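Local coordinates for protein N-terminal acetyltransferase B complex subunit NAT3 (Candida albicans, PDB 5K04) that transfers an acetyl group from acetyl-CoA to the N-termini of proteins, as the probable catalytic, GNAT-fold subunit of the NatB complex, at residues L107-V113 against F157-L163; I75-V80 against A90-C94; F112-T116 against I150-A156. All coordinates share one frame. Residues are numbered along the deposited sequence.

Contact 1: L107-V113 against F157-L163; sequences LFIDLFV and FDMRKLL. Unlike the reference sequence in segment 157-163: Leu162 (reference Ser).
In the mixed sheet of this GNAT fold, strands 108-113 and 157-162 are antiparallel neighbours, their axes 4.6 Å apart at closest and 164° between directions. Phe108 pairs with Leu162, Asp110 with Arg160 and Phe112 with Asp158 in non-hydrogen-bonded positions; Ile109 with Lys161, Leu111 with Met159 and Val113 with Phe157 are hydrogen-bonded pairs. Most of these bonds are nearly straight, but Leu111 N to Met159 O (3.1 Å) is bent and weak. Beyond the strand ends, Leu163 N still reaches Leu107 O at 3.0 Å. On one face, Leu111 (chi1 p) tips its end across the strand gap, CD1 lying 3.7 Å from Met159 CB, while Val113 CG2 sits 4.1 Å from Met159 SD; Tyr124 covers Leu111 and Val113. Farther along, Leu163 CD1 fills the hollow beside Ile109 CG1 (4.0 Å). The other face carries Phe108 in rotamer p, the extended Arg160 laid flat over its ring, guanidinium and ring centres 3.9 Å apart and planes at 20°. Arg160 NE is in a salt bridge with Asp158 OD2 at 3.5 Å. Asp110, between Phe108 and Phe112 on its strand and hydrogen-bonded through OD1 to His74 ND1, meets Asp158, which stands opposite Phe112: Asp110 OD2 is 2.7 Å from Asp158 OD1.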
loop_
_atom_site.group_PDB
_atom_site.type_symbol
_atom_site.label_atom_id
_atom_site.label_comp_id
_atom_site.label_asym_id
_atom_site.label_seq_id
_atom_site.Cartn_x
_atom_site.Cartn_y
_atom_site.Cartn_z
ATOM N N LEU B 107 16.884 -3.764 -31.908
ATOM C CA LEU B 107 16.762 -3.243 -33.258
ATOM C C LEU B 107 15.821 -2.047 -33.327
ATOM O O LEU B 107 16.087 -1.085 -34.063
ATOM C CB LEU B 107 16.268 -4.345 -34.197
ATOM C CG LEU B 107 17.182 -5.500 -34.618
ATOM C CD1 LEU B 107 16.496 -6.271 -35.729
ATOM C CD2 LEU B 107 18.565 -5.014 -35.075
ATOM N N PHE B 108 14.717 -2.101 -32.585
ATOM C CA PHE B 108 13.732 -1.031 -32.581
ATOM C C PHE B 108 13.001 -1.042 -31.254
ATOM O O PHE B 108 13.126 -1.977 -30.460
ATOM C CB PHE B 108 12.743 -1.171 -33.745
ATOM C CG PHE B 108 11.963 -2.455 -33.731
ATOM C CD1 PHE B 108 10.771 -2.550 -33.024
ATOM C CD2 PHE B 108 12.418 -3.565 -34.433
ATOM C CE1 PHE B 108 10.047 -3.735 -33.007
ATOM C CE2 PHE B 108 11.697 -4.756 -34.425
ATOM C CZ PHE B 108 10.506 -4.839 -33.710
ATOM N N ILE B 109 12.228 0.021 -31.030
ATOM C CA ILE B 109 11.272 0.101 -29.933
ATOM C C ILE B 109 9.877 0.098 -30.543
ATOM O O ILE B 109 9.612 0.822 -31.510
ATOM C CB ILE B 109 11.497 1.349 -29.063
ATOM C CG1 ILE B 109 12.987 1.519 -28.729
ATOM C CG2 ILE B 109 10.673 1.250 -27.775
ATOM C CD1 ILE B 109 13.302 2.749 -27.859
ATOM N N ASP B 110 9.000 -0.746 -30.008
ATOM C CA ASP B 110 7.608 -0.765 -30.425
ATOM C C ASP B 110 6.701 -0.555 -29.211
ATOM O O ASP B 110 7.153 -0.509 -28.058
ATOM C CB ASP B 110 7.271 -2.069 -31.167
ATOM C CG ASP B 110 6.920 -3.213 -30.238
ATOM O OD1 ASP B 110 7.529 -3.323 -29.153
ATOM O OD2 ASP B 110 6.024 -4.004 -30.592
ATOM N N LEU B 111 5.404 -0.450 -29.496
ATOM C CA LEU B 111 4.384 -0.119 -28.518
ATOM C C LEU B 111 3.034 -0.281 -29.188
ATOM O O LEU B 111 2.920 -0.262 -30.417
ATOM C CB LEU B 111 4.533 1.312 -27.999
ATOM C CG LEU B 111 4.487 2.338 -29.136
ATOM C CD1 LEU B 111 3.084 2.926 -29.363
ATOM C CD2 LEU B 111 5.487 3.433 -28.921
ATOM N N PHE B 112 2.009 -0.388 -28.360
ATOM C CA PHE B 112 0.635 -0.475 -28.821
ATOM C C PHE B 112 -0.101 0.779 -28.397
ATOM O O PHE B 112 -0.052 1.161 -27.226
ATOM C CB PHE B 112 -0.073 -1.702 -28.250
ATOM C CG PHE B 112 0.525 -3.017 -28.689
ATOM C CD1 PHE B 112 0.797 -3.271 -30.024
ATOM C CD2 PHE B 112 0.792 -4.003 -27.764
ATOM C CE1 PHE B 112 1.326 -4.471 -30.427
ATOM C CE2 PHE B 112 1.323 -5.218 -28.157
ATOM C CZ PHE B 112 1.594 -5.449 -29.498
ATOM N N VAL B 113 -0.775 1.412 -29.353
ATOM C CA VAL B 113 -1.706 2.506 -29.103
ATOM C C VAL B 113 -3.048 2.113 -29.703
ATOM O O VAL B 113 -3.107 1.618 -30.836
ATOM C CB VAL B 113 -1.200 3.841 -29.697
ATOM C CG1 VAL B 113 -2.268 4.898 -29.629
ATOM C CG2 VAL B 113 -0.004 4.328 -28.919
ATOM N N PHE B 157 -2.689 0.085 -32.914
ATOM C CA PHE B 157 -1.567 0.282 -33.815
ATOM C C PHE B 157 -0.295 -0.128 -33.083
ATOM O O PHE B 157 0.007 0.410 -32.012
ATOM C CB PHE B 157 -1.474 1.739 -34.266
ATOM C CG PHE B 157 -2.548 2.154 -35.217
ATOM C CD1 PHE B 157 -2.874 1.362 -36.300
ATOM C CD2 PHE B 157 -3.229 3.354 -35.036
ATOM C CE1 PHE B 157 -3.863 1.749 -37.193
ATOM C CE2 PHE B 157 -4.225 3.746 -35.930
ATOM C CZ PHE B 157 -4.541 2.944 -37.009
ATOM N N ASP B 158 0.425 -1.097 -33.641
ATOM C CA ASP B 158 1.825 -1.275 -33.290
ATOM C C ASP B 158 2.626 -0.188 -33.982
ATOM O O ASP B 158 2.595 -0.079 -35.214
ATOM C CB ASP B 158 2.334 -2.648 -33.712
ATOM C CG ASP B 158 3.782 -2.884 -33.309
ATOM O OD1 ASP B 158 4.021 -3.123 -32.108
ATOM O OD2 ASP B 158 4.677 -2.820 -34.179
ATOM N N MET B 159 3.315 0.629 -33.188
ATOM C CA MET B 159 4.153 1.713 -33.670
ATOM C C MET B 159 5.604 1.370 -33.374
ATOM O O MET B 159 5.923 0.852 -32.299
ATOM C CB MET B 159 3.775 3.046 -33.004
ATOM C CG MET B 159 2.305 3.442 -33.202
ATOM S SD MET B 159 1.858 5.001 -32.490
ATOM C CE MET B 159 2.711 6.025 -33.627
ATOM N N ARG B 160 6.482 1.661 -34.327
ATOM C CA ARG B 160 7.885 1.318 -34.200
ATOM C C ARG B 160 8.773 2.532 -34.426
ATOM O O ARG B 160 8.440 3.438 -35.196
ATOM C CB ARG B 160 8.272 0.237 -35.185
ATOM C CG ARG B 160 7.694 -1.100 -34.888
ATOM C CD ARG B 160 8.142 -2.050 -35.968
ATOM N NE ARG B 160 7.783 -3.429 -35.675
ATOM C CZ ARG B 160 8.344 -4.473 -36.279
ATOM N NH1 ARG B 160 9.285 -4.281 -37.192
ATOM N NH2 ARG B 160 7.966 -5.701 -35.966
ATOM N N LYS B 161 9.913 2.532 -33.727
ATOM C CA LYS B 161 11.006 3.472 -33.965
ATOM C C LYS B 161 12.299 2.683 -34.120
ATOM O O LYS B 161 12.794 2.097 -33.150
ATOM C CB LYS B 161 11.143 4.483 -32.833
ATOM C CG LYS B 161 12.360 5.388 -33.006
ATOM C CD LYS B 161 12.276 6.564 -32.041
ATOM C CE LYS B 161 13.439 7.542 -32.199
ATOM N NZ LYS B 161 13.477 8.476 -31.028
ATOM N N LEU B 162 12.839 2.667 -35.336
ATOM C CA LEU B 162 14.130 2.035 -35.568
ATOM C C LEU B 162 15.214 2.742 -34.775
ATOM O O LEU B 162 15.232 3.970 -34.668
ATOM C CB LEU B 162 14.486 2.055 -37.052
ATOM C CG LEU B 162 14.048 0.840 -37.841
ATOM C CD1 LEU B 162 13.861 1.239 -39.280
ATOM C CD2 LEU B 162 15.114 -0.240 -37.725
ATOM N N LEU B 163 16.112 1.955 -34.228
ATOM C CA LEU B 163 17.273 2.323 -33.455
ATOM C C LEU B 163 18.525 2.329 -34.327
ATOM O O LEU B 163 18.619 1.584 -35.308
ATOM C CB LEU B 163 17.469 1.347 -32.285
ATOM C CG LEU B 163 16.408 1.451 -31.178
ATOM C CD1 LEU B 163 16.527 0.318 -30.153
ATOM C CD2 LEU B 163 16.495 2.803 -30.482
#

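Contact 2: I75-V80 against A90-C94; sequences ITAVTV and ASKLC. With COA (coenzyme A), chain D.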
loop_
_atom_site.group_PDB
_atom_site.type_symbol
_atom_site.label_atom_id
_atom_site.label_comp_id
_atom_site.label_asym_id
_atom_site.label_seq_id
_atom_site.Cartn_x
_atom_site.Cartn_y
_atom_site.Cartn_z
ATOM N N ILE B 75 7.444 -0.913 -25.095
ATOM C CA ILE B 75 6.872 -0.078 -24.043
ATOM C C ILE B 75 5.531 -0.679 -23.628
ATOM O O ILE B 75 4.643 -0.856 -24.468
ATOM C CB ILE B 75 6.697 1.371 -24.522
ATOM C CG1 ILE B 75 8.051 2.028 -24.770
ATOM C CG2 ILE B 75 5.922 2.163 -23.493
ATOM C CD1 ILE B 75 7.959 3.259 -25.651
ATOM N N THR B 76 5.377 -0.996 -22.340
ATOM C CA THR B 76 4.087 -1.459 -21.840
ATOM C C THR B 76 3.293 -0.376 -21.127
ATOM O O THR B 76 2.070 -0.342 -21.252
ATOM C CB THR B 76 4.259 -2.659 -20.905
ATOM O OG1 THR B 76 4.727 -2.220 -19.631
ATOM C CG2 THR B 76 5.247 -3.571 -21.493
ATOM N N ALA B 77 3.957 0.526 -20.409
ATOM C CA ALA B 77 3.236 1.571 -19.687
ATOM C C ALA B 77 4.086 2.831 -19.524
ATOM O O ALA B 77 5.229 2.767 -19.053
ATOM C CB ALA B 77 2.783 1.060 -18.310
ATOM N N VAL B 78 3.503 3.967 -19.905
ATOM C CA VAL B 78 3.979 5.301 -19.569
ATOM C C VAL B 78 2.800 6.083 -19.011
ATOM O O VAL B 78 1.726 6.099 -19.622
ATOM C CB VAL B 78 4.541 6.045 -20.793
ATOM C CG1 VAL B 78 5.359 7.238 -20.352
ATOM C CG2 VAL B 78 5.349 5.124 -21.651
ATOM N N THR B 79 2.999 6.739 -17.867
ATOM C CA THR B 79 2.003 7.631 -17.296
ATOM C C THR B 79 2.708 8.770 -16.590
ATOM O O THR B 79 3.824 8.626 -16.089
ATOM C CB THR B 79 1.053 6.954 -16.291
ATOM O OG1 THR B 79 1.790 6.089 -15.408
ATOM C CG2 THR B 79 0.041 6.166 -17.022
ATOM N N VAL B 80 2.012 9.894 -16.526
ATOM C CA VAL B 80 2.512 11.114 -15.926
ATOM C C VAL B 80 1.416 11.675 -15.039
ATOM O O VAL B 80 0.257 11.765 -15.459
ATOM C CB VAL B 80 2.930 12.134 -17.001
ATOM C CG1 VAL B 80 3.341 13.469 -16.369
ATOM C CG2 VAL B 80 4.051 11.557 -17.850
ATOM N N ALA B 90 6.411 12.792 -20.339
ATOM C CA ALA B 90 6.169 11.521 -21.014
ATOM C C ALA B 90 7.159 11.314 -22.155
ATOM O O ALA B 90 7.740 10.230 -22.304
ATOM C CB ALA B 90 4.730 11.470 -21.533
ATOM N N SER B 91 7.376 12.357 -22.962
ATOM C CA SER B 91 8.354 12.259 -24.039
ATOM C C SER B 91 9.756 11.964 -23.498
ATOM O O SER B 91 10.516 11.206 -24.111
ATOM C CB SER B 91 8.326 13.547 -24.863
ATOM O OG SER B 91 7.033 13.780 -25.389
ATOM N N LYS B 92 10.105 12.531 -22.335
ATOM C CA LYS B 92 11.424 12.283 -21.753
ATOM C C LYS B 92 11.568 10.837 -21.285
ATOM O O LYS B 92 12.604 10.205 -21.521
ATOM C CB LYS B 92 11.689 13.247 -20.591
ATOM C CG LYS B 92 12.569 12.654 -19.472
ATOM C CD LYS B 92 12.966 13.669 -18.386
ATOM C CE LYS B 92 14.379 14.195 -18.617
ATOM N NZ LYS B 92 15.428 13.110 -18.512
ATOM N N LEU B 93 10.540 10.306 -20.616
ATOM C CA LEU B 93 10.552 8.914 -20.165
ATOM C C LEU B 93 10.718 7.942 -21.334
ATOM O O LEU B 93 11.459 6.953 -21.230
ATOM C CB LEU B 93 9.261 8.611 -19.402
ATOM C CG LEU B 93 9.130 9.265 -18.023
ATOM C CD1 LEU B 93 7.695 9.202 -17.542
ATOM C CD2 LEU B 93 10.052 8.590 -17.016
ATOM N N CYS B 94 10.035 8.212 -22.454
ATOM C CA CYS B 94 10.174 7.366 -23.637
ATOM C C CYS B 94 11.565 7.517 -24.266
ATOM O O CYS B 94 12.186 6.523 -24.668
ATOM C CB CYS B 94 9.049 7.688 -24.643
ATOM S SG CYS B 94 7.377 7.382 -24.114
HETATM N N1A COA D . -4.335 16.913 -25.182
HETATM C C2A COA D . -3.971 17.285 -26.585
HETATM N N3A COA D . -2.556 16.810 -26.880
HETATM C C4A COA D . -1.611 16.169 -25.939
HETATM C C5A COA D . -2.029 15.895 -24.407
HETATM C C6A COA D . -3.528 16.263 -24.071
HETATM N N6A COA D . -4.149 15.991 -22.818
HETATM N N7A COA D . -0.943 15.070 -23.662
HETATM C C8A COA D . 0.253 14.685 -24.604
HETATM N N9A COA D . -0.326 15.383 -25.967
HETATM C C1B COA D . 0.496 15.067 -27.333
HETATM C C2B COA D . 0.765 16.288 -28.268
HETATM O O2B COA D . 0.223 16.511 -29.572
HETATM C C3B COA D . 2.151 16.511 -27.708
HETATM O O3B COA D . 3.133 17.529 -27.931
HETATM P P3B COA D . 3.440 19.109 -27.647
HETATM O O7A COA D . 4.660 19.142 -26.744
HETATM O O8A COA D . 3.798 19.669 -29.030
HETATM O O9A COA D . 2.195 19.678 -27.008
HETATM C C4B COA D . 2.596 15.093 -27.058
HETATM O O4B COA D . 1.529 14.059 -27.035
HETATM C C5B COA D . 3.781 15.053 -26.019
HETATM O O5B COA D . 3.665 15.535 -24.677
HETATM P P1A COA D . 4.295 15.387 -23.196
HETATM O O1A COA D . 5.531 14.578 -23.326
HETATM O O2A COA D . 4.477 16.759 -22.621
HETATM O O3A COA D . 3.186 14.620 -22.400
HETATM P P2A COA D . 2.689 14.333 -20.894
HETATM O O4A COA D . 1.635 15.354 -20.576
HETATM O O5A COA D . 3.837 14.238 -20.015
HETATM O O6A COA D . 1.949 12.922 -21.104
HETATM C CBP COA D . 0.170 10.985 -21.500
HETATM C CCP COA D . 1.134 12.236 -22.064
HETATM C CDP COA D . -0.793 10.377 -22.738
HETATM C CEP COA D . 1.141 9.773 -20.824
HETATM C CAP COA D . -0.851 11.628 -20.249
HETATM O OAP COA D . -1.387 12.914 -20.458
HETATM C C9P COA D . -1.491 10.501 -19.290
HETATM O O9P COA D . -2.728 9.970 -19.475
HETATM N N8P COA D . -0.489 9.621 -18.558
HETATM C C7P COA D . -0.690 8.067 -18.393
HETATM C C6P COA D . -1.949 7.421 -19.080
HETATM C C5P COA D . -2.129 7.217 -20.698
HETATM O O5P COA D . -3.157 7.714 -21.396
HETATM N N4P COA D . -1.012 6.534 -21.383
HETATM C C3P COA D . 0.119 6.595 -22.283
HETATM C C2P COA D . 0.281 7.185 -23.674
HETATM S S1P COA D . -0.480 6.519 -25.125
#
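Strand 75-80 and the helical turn 90-94 run at 146° to one another, their axes 8.6 Å apart at closest, with Val80 CA 6.3 Å from Ala90 CA. A classic beta bulge at Thr76 and Ala77, both facing Met59, shifts the alternation, so that Ile75, Val78 and Val80 all point toward the helix. Val80 CG2 packs 3.7 Å from Ala90 CB; Val78 sits between Leu93 and Cys94, with CG1 4.1 Å from Leu93 CD1 and CG2 3.9 Å from Cys94 SG. Ile75 CD1 ends the row, 4.4 Å from Cys94 SG. At coenzyme A, Ala90 N donates to O5A at 3.0 Å, while Ser91 N and Ser91 OG reach O1A at 2.9 and 2.7 Å. Gly88 and Arg86 add further bonds, within the GNAT signature (R/Q)-x-x-G-x-(G/A), here running from Arg85 through Gly88 to Ala90. No hydrogen bond joins the two segments; their contact is apolar packing. The amides of Ala90 and Ser91, in the helix's first turn, have no earlier helical carbonyl to bind and serve the diphosphate.

Contact 3: F112-T116 against I150-A156; sequences FVKVT and IDDSVDA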
loop_
_atom_site.group_PDB
_atom_site.type_symbol
_atom_site.label_atom_id
_atom_site.label_comp_id
_atom_site.label_asym_id
_atom_site.label_seq_id
_atom_site.Cartn_x
_atom_site.Cartn_y
_atom_site.Cartn_z
ATOM N N PHE B 112 2.009 -0.388 -28.360
ATOM C CA PHE B 112 0.635 -0.475 -28.821
ATOM C C PHE B 112 -0.101 0.779 -28.397
ATOM O O PHE B 112 -0.052 1.161 -27.226
ATOM C CB PHE B 112 -0.073 -1.702 -28.250
ATOM C CG PHE B 112 0.525 -3.017 -28.689
ATOM C CD1 PHE B 112 0.797 -3.271 -30.024
ATOM C CD2 PHE B 112 0.792 -4.003 -27.764
ATOM C CE1 PHE B 112 1.326 -4.471 -30.427
ATOM C CE2 PHE B 112 1.323 -5.218 -28.157
ATOM C CZ PHE B 112 1.594 -5.449 -29.498
ATOM N N VAL B 113 -0.775 1.412 -29.353
ATOM C CA VAL B 113 -1.706 2.506 -29.103
ATOM C C VAL B 113 -3.048 2.113 -29.703
ATOM O O VAL B 113 -3.107 1.618 -30.836
ATOM C CB VAL B 113 -1.200 3.841 -29.697
ATOM C CG1 VAL B 113 -2.268 4.898 -29.629
ATOM C CG2 VAL B 113 -0.004 4.328 -28.919
ATOM N N LYS B 114 -4.120 2.313 -28.944
ATOM C CA LYS B 114 -5.440 2.016 -29.477
ATOM C C LYS B 114 -5.728 2.917 -30.671
ATOM O O LYS B 114 -5.274 4.061 -30.738
ATOM C CB LYS B 114 -6.516 2.185 -28.404
ATOM C CG LYS B 114 -6.460 1.150 -27.273
ATOM C CD LYS B 114 -6.493 -0.270 -27.826
ATOM C CE LYS B 114 -6.678 -1.308 -26.730
ATOM N NZ LYS B 114 -6.532 -2.689 -27.284
ATOM N N VAL B 115 -6.476 2.370 -31.632
ATOM C CA VAL B 115 -6.783 3.056 -32.888
ATOM C C VAL B 115 -7.531 4.366 -32.642
ATOM O O VAL B 115 -7.421 5.317 -33.428
ATOM C CB VAL B 115 -7.571 2.086 -33.799
ATOM C CG1 VAL B 115 -8.374 2.831 -34.843
ATOM C CG2 VAL B 115 -6.602 1.081 -34.474
ATOM N N THR B 116 -8.281 4.446 -31.542
ATOM C CA THR B 116 -9.049 5.629 -31.184
ATOM C C THR B 116 -8.228 6.656 -30.425
ATOM O O THR B 116 -8.719 7.757 -30.161
ATOM C CB THR B 116 -10.244 5.222 -30.330
ATOM O OG1 THR B 116 -9.805 4.305 -29.320
ATOM C CG2 THR B 116 -11.306 4.563 -31.195
ATOM N N ILE B 150 -9.265 0.074 -19.611
ATOM C CA ILE B 150 -9.224 0.173 -21.062
ATOM C C ILE B 150 -9.856 -1.077 -21.655
ATOM O O ILE B 150 -9.615 -2.190 -21.179
ATOM C CB ILE B 150 -7.780 0.370 -21.564
ATOM C CG1 ILE B 150 -7.143 1.574 -20.851
ATOM C CG2 ILE B 150 -7.780 0.580 -23.072
ATOM C CD1 ILE B 150 -5.646 1.752 -21.093
ATOM N N ASP B 151 -10.694 -0.880 -22.675
ATOM C CA ASP B 151 -11.252 -1.969 -23.485
ATOM C C ASP B 151 -10.140 -2.540 -24.362
ATOM O O ASP B 151 -9.762 -1.940 -25.372
ATOM C CB ASP B 151 -12.411 -1.445 -24.331
ATOM C CG ASP B 151 -13.229 -2.544 -24.975
ATOM O OD1 ASP B 151 -12.886 -3.736 -24.829
ATOM O OD2 ASP B 151 -14.241 -2.210 -25.627
ATOM N N ASP B 152 -9.601 -3.701 -23.983
ATOM C CA ASP B 152 -8.511 -4.303 -24.752
ATOM C C ASP B 152 -8.978 -4.949 -26.053
ATOM O O ASP B 152 -8.131 -5.312 -26.877
ATOM C CB ASP B 152 -7.768 -5.338 -23.902
ATOM C CG ASP B 152 -6.847 -4.699 -22.886
ATOM O OD1 ASP B 152 -6.487 -3.518 -23.079
ATOM O OD2 ASP B 152 -6.485 -5.372 -21.898
ATOM N N SER B 153 -10.292 -5.098 -26.249
ATOM C CA SER B 153 -10.869 -5.596 -27.492
ATOM C C SER B 153 -10.799 -4.589 -28.638
ATOM O O SER B 153 -11.024 -4.974 -29.791
ATOM C CB SER B 153 -12.327 -5.993 -27.263
ATOM O OG SER B 153 -13.170 -4.854 -27.180
ATOM N N VAL B 154 -10.495 -3.319 -28.357
ATOM C CA VAL B 154 -10.327 -2.337 -29.422
ATOM C C VAL B 154 -9.003 -2.568 -30.137
ATOM O O VAL B 154 -7.963 -2.820 -29.508
ATOM C CB VAL B 154 -10.403 -0.904 -28.868
ATOM C CG1 VAL B 154 -10.050 0.116 -29.955
ATOM C CG2 VAL B 154 -11.781 -0.623 -28.278
ATOM N N ASP B 155 -9.041 -2.486 -31.467
ATOM C CA ASP B 155 -7.843 -2.632 -32.277
ATOM C C ASP B 155 -6.764 -1.652 -31.829
ATOM O O ASP B 155 -7.043 -0.587 -31.268
ATOM C CB ASP B 155 -8.161 -2.398 -33.757
ATOM C CG ASP B 155 -9.032 -3.489 -34.355
ATOM O OD1 ASP B 155 -9.605 -4.299 -33.585
ATOM O OD2 ASP B 155 -9.135 -3.527 -35.601
ATOM N N ALA B 156 -5.515 -2.011 -32.101
ATOM C CA ALA B 156 -4.391 -1.155 -31.771
ATOM C C ALA B 156 -3.484 -0.976 -32.980
ATOM O O ALA B 156 -3.513 -1.749 -33.944
ATOM C CB ALA B 156 -3.586 -1.714 -30.599
#
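A lysine laid against a surface loop shows how an ammonium can be bound by backbone carbonyls rather than by acids. Lys114, at the end of its strand, folds its side chain against segment 150-156, and its NZ donates to Val154 O at 2.6 Å and to Asp152 O at 3.1 Å. The carboxylate of Asp152 stays beyond salt-bridge range, with OD1 4.3 Å from Lys114 NZ. A third loop carbonyl serves the backbone: Asp155 O accepts from Val115 N at 3.0 Å. Asp155 itself turns its carboxylate elsewhere, into a salt bridge with Arg134 of strand 130-135. Within the loop, Asp151 OD1 accepts from Ser153 N (3.3 Å) and from Ser153 OG (2.6 Å), the first of these making an Asx turn inside the type I turn 151-154, whose own bond from Val154 N to Asp151 O is weak at 3.4 Å. Lys114 CD lies 4.1 Å from Val154 CB, and Phe112 CB 4.2 Å from Ala156 CB. Lys114 and Ala156 form an antiparallel non-hydrogen-bonded pair with diverging side chains. Here the loop joining strands 130-135 and 156-162 closes against the end of strand 108-114; in related N-terminal acetyltransferases this beta6-beta7 loop typically borders the peptide-binding groove.

How the contacts relate
Taken together, the three contacts illustrate how one sheet changes its chemistry from the buried interior to the strand ends at the surface. Contact 2 is wholly buried and apolar, joining sheet to helix beside the cofactor; contact 1 is partly buried and joins strand to strand chiefly through backbone hydrogen bonds; contact 3 lies at the surface, where a lysine side chain takes over from the regular backbone pairing. Contacts 1 and 3 share Phe112 and Val113, and Phe157 CZ packs 3.8 Å from Val115 CG2 between them. Contacts 1 and 2 meet across adjacent parallel strands, where Asp110 O and Ile75 N, 3.0 Å apart, probably form a hydrogen bond and Ile109 CG2 lies 4.0 Å from Ile75 CD1. Contacts 2 and 3 do not touch.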